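Local coordinates for protein eukaryotic translation initiation factor 4 gamma 5 (Trypanosoma cruzi, PDB 6OZU) that probably serves as a scaffold in translation initiation, its MIF4G domain being of the kind that binds the RNA helicase eIF4A in related eIF4G proteins, at residues R111-A114 / N115-E118; G146-E150 / K151-H155. All blocks are in the same frame, centred on the assembly; numbering follows the deposited sequence. Where two conformers were deposited one is given.

Contact 1 (R111-A114 / N115-E118); sequences REIA and NLPE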
ATOM      1  N   ARG A 111       4.975 -19.276 -12.630  1.00 67.15           N
ATOM      2  CA  ARG A 111       5.938 -20.022 -13.445  1.00 69.60           C
ATOM      3  C   ARG A 111       6.358 -21.316 -12.724  1.00 77.36           C
ATOM      4  O   ARG A 111       6.483 -22.360 -13.361  1.00 80.69           O
ATOM      5  CB  ARG A 111       7.181 -19.168 -13.737  1.00 68.04           C
ATOM      6  CG  ARG A 111       6.976 -18.107 -14.808  1.00 72.17           C
ATOM      7  CD  ARG A 111       8.263 -17.394 -15.227  1.00 71.94           C
ATOM      8  NE  ARG A 111       9.053 -16.806 -14.134  1.00 68.27           N
ATOM      9  CZ  ARG A 111       9.033 -15.522 -13.783  1.00 78.94           C
ATOM     10  NH1 ARG A 111       8.205 -14.670 -14.386  1.00 61.14           N
ATOM     11  NH2 ARG A 111       9.800 -15.088 -12.789  1.00 57.69           N
ATOM     12  N   GLU A 112       6.590 -21.225 -11.398  1.00 71.82           N
ATOM     13  CA  GLU A 112       6.995 -22.307 -10.504  1.00 71.04           C
ATOM     14  C   GLU A 112       5.920 -23.422 -10.385  1.00 76.93           C
ATOM     15  O   GLU A 112       6.293 -24.599 -10.341  1.00 78.66           O
ATOM     16  CB  GLU A 112       7.338 -21.704  -9.131  1.00 70.79           C
ATOM     17  CG  GLU A 112       7.865 -22.662  -8.078  1.00 78.30           C
ATOM     18  CD  GLU A 112       8.334 -22.017  -6.783  1.00 94.64           C
ATOM     19  OE1 GLU A 112       8.046 -20.815  -6.565  1.00 90.90           O
ATOM     20  OE2 GLU A 112       8.971 -22.725  -5.969  1.00 77.44           O
ATOM     21  N   ILE A 113       4.606 -23.060 -10.353  1.00 71.06           N
ATOM     22  CA  ILE A 113       3.507 -24.024 -10.206  1.00 70.48           C
ATOM     23  C   ILE A 113       2.771 -24.339 -11.526  1.00 78.48           C
ATOM     24  O   ILE A 113       1.693 -24.945 -11.489  1.00 77.64           O
ATOM     25  CB  ILE A 113       2.500 -23.597  -9.080  1.00 71.53           C
ATOM     26  CG1 ILE A 113       1.742 -22.282  -9.435  1.00 69.65           C
ATOM     27  CG2 ILE A 113       3.202 -23.528  -7.709  1.00 73.33           C
ATOM     28  CD1 ILE A 113       0.600 -21.903  -8.590  1.00 66.54           C
ATOM     29  N   ALA A 114       3.339 -23.946 -12.680  1.00 79.37           N
ATOM     30  CA  ALA A 114       2.716 -24.158 -14.003  1.00 80.81           C
ATOM     31  C   ALA A 114       2.599 -25.638 -14.433  1.00 86.19           C
ATOM     32  O   ALA A 114       1.634 -26.007 -15.104  1.00 85.51           O
ATOM     33  CB  ALA A 114       3.457 -23.355 -15.061  1.00 83.23           C
ATOM     34  N   ASN A 115       3.581 -26.469 -14.045  1.00 84.81           N
ATOM     35  CA  ASN A 115       3.643 -27.896 -14.376  1.00 86.45           C
ATOM     36  C   ASN A 115       3.403 -28.799 -13.153  1.00 89.82           C
ATOM     37  O   ASN A 115       3.492 -30.027 -13.253  1.00 90.18           O
ATOM     38  CB  ASN A 115       4.984 -28.219 -15.057  1.00 90.12           C
ATOM     39  CG  ASN A 115       5.275 -27.351 -16.263  1.00117.92           C
ATOM     40  OD1 ASN A 115       4.464 -27.228 -17.199  1.00114.42           O
ATOM     41  ND2 ASN A 115       6.440 -26.722 -16.260  1.00109.86           N
ATOM     42  N   LEU A 116       3.072 -28.180 -12.009  1.00 84.67           N
ATOM     43  CA  LEU A 116       2.809 -28.833 -10.729  1.00 82.97           C
ATOM     44  C   LEU A 116       1.383 -29.412 -10.674  1.00 86.04           C
ATOM     45  O   LEU A 116       0.485 -28.852 -11.318  1.00 83.79           O
ATOM     46  CB  LEU A 116       2.989 -27.797  -9.607  1.00 81.52           C
ATOM     47  CG  LEU A 116       3.998 -28.138  -8.523  1.00 86.67           C
ATOM     48  CD1 LEU A 116       5.416 -27.833  -8.971  1.00 88.22           C
ATOM     49  CD2 LEU A 116       3.684 -27.381  -7.251  1.00 88.48           C
ATOM     50  N   PRO A 117       1.143 -30.499  -9.882  1.00 83.71           N
ATOM     51  CA  PRO A 117      -0.230 -31.042  -9.776  1.00 83.14           C
ATOM     52  C   PRO A 117      -1.232 -30.030  -9.217  1.00 87.01           C
ATOM     53  O   PRO A 117      -0.855 -29.172  -8.420  1.00 86.51           O
ATOM     54  CB  PRO A 117      -0.078 -32.249  -8.848  1.00 84.95           C
ATOM     55  CG  PRO A 117       1.385 -32.576  -8.857  1.00 90.29           C
ATOM     56  CD  PRO A 117       2.092 -31.276  -9.054  1.00 85.68           C
ATOM     57  N   GLU A 118      -2.495 -30.121  -9.663  1.00 83.79           N
ATOM     58  CA  GLU A 118      -3.616 -29.228  -9.332  1.00 82.98           C
ATOM     59  C   GLU A 118      -3.784 -28.933  -7.826  1.00 84.53           C
ATOM     60  O   GLU A 118      -3.888 -27.762  -7.445  1.00 83.78           O
ATOM     61  CB  GLU A 118      -4.939 -29.755  -9.934  1.00 85.07           C
ATOM     62  CG  GLU A 118      -4.861 -30.016 -11.431  1.00101.12           C
ATOM     63  CD  GLU A 118      -4.569 -31.435 -11.903  1.00122.17           C
ATOM     64  OE1 GLU A 118      -5.234 -31.860 -12.875  1.00111.01           O
ATOM     65  OE2 GLU A 118      -3.676 -32.111 -11.337  1.00114.90           O
TER
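This is a local apolar contact round the turn between helix 82-112 and helix 118-144, where I113 and L116, three residues apart, meet in a surface turn whose centre lies about 29 Å from the centre of the chain. CG2 of I113 lies 3.9 Å from CD2 of L116, one methyl branch against another. The I113 torsion (chi1 66°) puts CG1 between the backbone N and the carbonyl carbon and leaves CG2 on the side of the backbone N, where L116 can meet it. L116 also folds back over the preceding backbone: its CB comes within 3.7 Å of I113 O, and its CD1 is 3.6 Å from E112 O, the carbonyl of the last helical residue. I113 is the first residue to leave helical geometry, and P117 occupies the N-cap position of the next helix, which makes this a short connection within a helical hairpin. I113 is itself buried, packing on A121, R124 and R125 of helix 118-144, while the carboxylate of E112 forms a salt bridge with R124. No hydrogen bond joins 111-114 to 115-118; the side-chain contact across them is apolar, and the ionic tie from E112 to R124 is separate from it.

Contact 2 (G146-E150 / K151-H155); sequences GLVRE and KVVLH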
ATOM      1  N   GLY A 146      -1.625   9.297   1.817  1.00 52.96           N
ATOM      2  CA  GLY A 146      -1.022  10.076   0.739  1.00 52.68           C
ATOM      3  C   GLY A 146       0.467   9.891   0.515  1.00 56.42           C
ATOM      4  O   GLY A 146       1.126  10.783  -0.021  1.00 55.79           O
ATOM      5  N   LEU A 147       0.998   8.722   0.905  1.00 53.09           N
ATOM      6  CA  LEU A 147       2.425   8.378   0.820  1.00 52.40           C
ATOM      7  C   LEU A 147       2.849   7.626  -0.451  1.00 57.94           C
ATOM      8  O   LEU A 147       4.039   7.389  -0.624  1.00 60.92           O
ATOM      9  CB  LEU A 147       2.852   7.574   2.075  1.00 50.93           C
ATOM     10  CG  LEU A 147       2.810   8.315   3.386  1.00 53.19           C
ATOM     11  CD1 LEU A 147       3.099   7.382   4.526  1.00 51.92           C
ATOM     12  CD2 LEU A 147       3.778   9.507   3.377  1.00 53.70           C
ATOM     13  N   VAL A 148       1.911   7.223  -1.304  1.00 52.50           N
ATOM     14  CA  VAL A 148       2.193   6.509  -2.544  1.00 51.75           C
ATOM     15  C   VAL A 148       1.433   7.194  -3.672  1.00 62.29           C
ATOM     16  O   VAL A 148       0.295   7.663  -3.474  1.00 63.95           O
ATOM     17  CB  VAL A 148       1.934   4.977  -2.456  1.00 53.82           C
ATOM     18  CG1 VAL A 148       0.447   4.634  -2.424  1.00 52.49           C
ATOM     19  CG2 VAL A 148       2.625   4.240  -3.586  1.00 53.70           C
ATOM     20  N   ARG A 149       2.071   7.261  -4.848  1.00 61.30           N
ATOM     21  CA  ARG A 149       1.511   7.888  -6.042  1.00 62.40           C
ATOM     22  C   ARG A 149       0.329   7.078  -6.562  1.00 66.19           C
ATOM     23  O   ARG A 149       0.374   5.850  -6.542  1.00 65.73           O
ATOM     24  CB  ARG A 149       2.587   7.997  -7.146  1.00 65.73           C
ATOM     25  CG  ARG A 149       3.874   8.728  -6.769  1.00 73.48           C
ATOM     26  CD  ARG A 149       5.040   8.289  -7.647  1.00 78.39           C
ATOM     27  NE  ARG A 149       5.934   9.405  -7.925  1.00 92.53           N
ATOM     28  CZ  ARG A 149       7.023   9.333  -8.685  1.00113.28           C
ATOM     29  NH1 ARG A 149       7.380   8.178  -9.242  1.00106.83           N
ATOM     30  NH2 ARG A 149       7.774  10.408  -8.882  1.00 98.29           N
ATOM     31  N   GLU A 150      -0.705   7.766  -7.064  1.00 64.66           N
ATOM     32  CA  GLU A 150      -1.907   7.175  -7.672  1.00 64.94           C
ATOM     33  C   GLU A 150      -1.477   6.168  -8.774  1.00 67.40           C
ATOM     34  O   GLU A 150      -2.078   5.103  -8.894  1.00 66.64           O
ATOM     35  CB  GLU A 150      -2.766   8.304  -8.274  1.00 67.77           C
ATOM     36  CG  GLU A 150      -4.276   8.104  -8.197  1.00 85.57           C
ATOM     37  CD  GLU A 150      -5.126   9.142  -8.918  1.00110.10           C
ATOM     38  OE1 GLU A 150      -5.233  10.280  -8.407  1.00114.21           O
ATOM     39  OE2 GLU A 150      -5.710   8.813  -9.975  1.00 90.22           O
ATOM     40  N   LYS A 151      -0.391   6.495  -9.516  1.00 63.32           N
ATOM     41  CA  LYS A 151       0.226   5.693 -10.591  1.00 63.17           C
ATOM     42  C   LYS A 151       0.756   4.333 -10.124  1.00 64.44           C
ATOM     43  O   LYS A 151       0.739   3.383 -10.905  1.00 64.55           O
ATOM     44  CB  LYS A 151       1.362   6.450 -11.318  1.00 67.32           C
ATOM     45  CG  LYS A 151       1.600   7.922 -10.954  1.00 82.04           C
ATOM     46  CD  LYS A 151       3.041   8.300 -11.311  1.00 93.01           C
ATOM     47  CE  LYS A 151       3.267   9.761 -11.619  1.00100.14           C
ATOM     48  NZ  LYS A 151       2.832  10.115 -13.000  1.00106.19           N
ATOM     49  N   VAL A 152       1.251   4.244  -8.878  1.00 58.66           N
ATOM     50  CA  VAL A 152       1.757   2.991  -8.287  1.00 57.54           C
ATOM     51  C   VAL A 152       0.579   2.050  -8.021  1.00 56.54           C
ATOM     52  O   VAL A 152       0.635   0.866  -8.369  1.00 55.35           O
ATOM     53  CB  VAL A 152       2.605   3.239  -7.007  1.00 62.27           C
ATOM     54  CG1 VAL A 152       3.027   1.923  -6.333  1.00 61.07           C
ATOM     55  CG2 VAL A 152       3.836   4.091  -7.329  1.00 63.84           C
ATOM     56  N   VAL A 153      -0.494   2.606  -7.441  1.00 50.42           N
ATOM     57  CA  VAL A 153      -1.741   1.918  -7.140  1.00 49.13           C
ATOM     58  C   VAL A 153      -2.332   1.334  -8.434  1.00 50.55           C
ATOM     59  O   VAL A 153      -2.639   0.143  -8.475  1.00 50.34           O
ATOM     60  CB  VAL A 153      -2.727   2.844  -6.377  1.00 53.35           C
ATOM     61  CG1 VAL A 153      -3.970   2.065  -5.896  1.00 53.06           C
ATOM     62  CG2 VAL A 153      -2.024   3.516  -5.201  1.00 52.84           C
ATOM     63  N   LEU A 154      -2.400   2.151  -9.495  1.00 46.33           N
ATOM     64  CA  LEU A 154      -2.889   1.764 -10.813  1.00 46.21           C
ATOM     65  C   LEU A 154      -2.082   0.608 -11.416  1.00 50.46           C
ATOM     66  O   LEU A 154      -2.703  -0.340 -11.904  1.00 50.31           O
ATOM     67  CB  LEU A 154      -2.877   2.976 -11.751  1.00 47.02           C
ATOM     68  CG  LEU A 154      -3.289   2.737 -13.210  1.00 51.32           C
ATOM     69  CD1 LEU A 154      -4.768   2.385 -13.334  1.00 50.34           C
ATOM     70  CD2 LEU A 154      -2.898   3.904 -14.076  1.00 52.19           C
ATOM     71  N   HIS A 155      -0.718   0.688 -11.375  1.00 46.46           N
ATOM     72  CA  HIS A 155       0.200  -0.351 -11.891  0.50 47.06           C
ATOM     73  C   HIS A 155       0.055  -1.666 -11.143  1.00 50.08           C
ATOM     74  O   HIS A 155       0.121  -2.724 -11.770  1.00 52.58           O
ATOM     75  CB  HIS A 155       1.682   0.104 -11.884  0.50 49.15           C
ATOM     76  CG  HIS A 155       2.633  -0.820 -12.613  0.50 53.54           C
ATOM     77  ND1 HIS A 155       3.189  -0.469 -13.835  0.50 56.94           N
ATOM     78  CD2 HIS A 155       3.128  -2.028 -12.247  0.50 54.46           C
ATOM     79  CE1 HIS A 155       3.975  -1.481 -14.177  0.50 56.61           C
ATOM     80  NE2 HIS A 155       3.960  -2.445 -13.259  0.50 55.53           N
TER
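One backbone carbonyl, that of R149, faces two successive amides as the helix starts. V152 N donates to R149 O at 3.0 Å from well above the carbonyl plane, 57° out of it, with an N-H...O angle of 139°; V153 N makes a straighter but weak bond to the same R149 O at 3.5 Å. One residue on, the pattern becomes regular: L154 N reaches E150 O at 3.0 Å. The side chain of V148 lies against V152 and V153 in the first turn. Its two methyls divide the work, CG2 lying 3.6 Å from both CB and CG1 of V152 while CG1 meets CG2 of V153 at 3.9 Å; a chi1 of 73° sets CG1 between the backbone N and the carbonyl carbon, which leaves CG2 anti to the N and sends the branches to different neighbours. R149 occupies the N-cap position of helix 150-162, and just upstream G146, with positive phi, is the C-prime residue of a Schellman motif ending helix 118-144, so one helix stops and the next begins within a few residues of this alpha-helical MIF4G domain. V148 and V153 also pack on F143 of the earlier helix, and V152 on F99 of helix 82-112. On the exposed side, R149 CB and K151 CG approach to 3.9 Å, but their like-charged ends stay separate, R149 NE lying 6.0 Å from K151 NZ.

Overall arrangement
Contacts 1 and 2 lie at the two ends of helix 118-144: 111-118 leads into it and 146-155 leads out of it into helix 150-162. Their centres are 32 Å apart and their nearest atoms about 13 Å, with no touch. Contact 1 is a surface turn at the far end of a long hairpin; contact 2 is partly buried, its centre about 8 Å from the centre of the chain, where helices 63-76, 82-112, 118-144 and 194-208 all reach its residues. The chemistry differs likewise: purely apolar side-chain contact at the periphery, against a valine cluster combined with backbone bonds of a helix start farther inside.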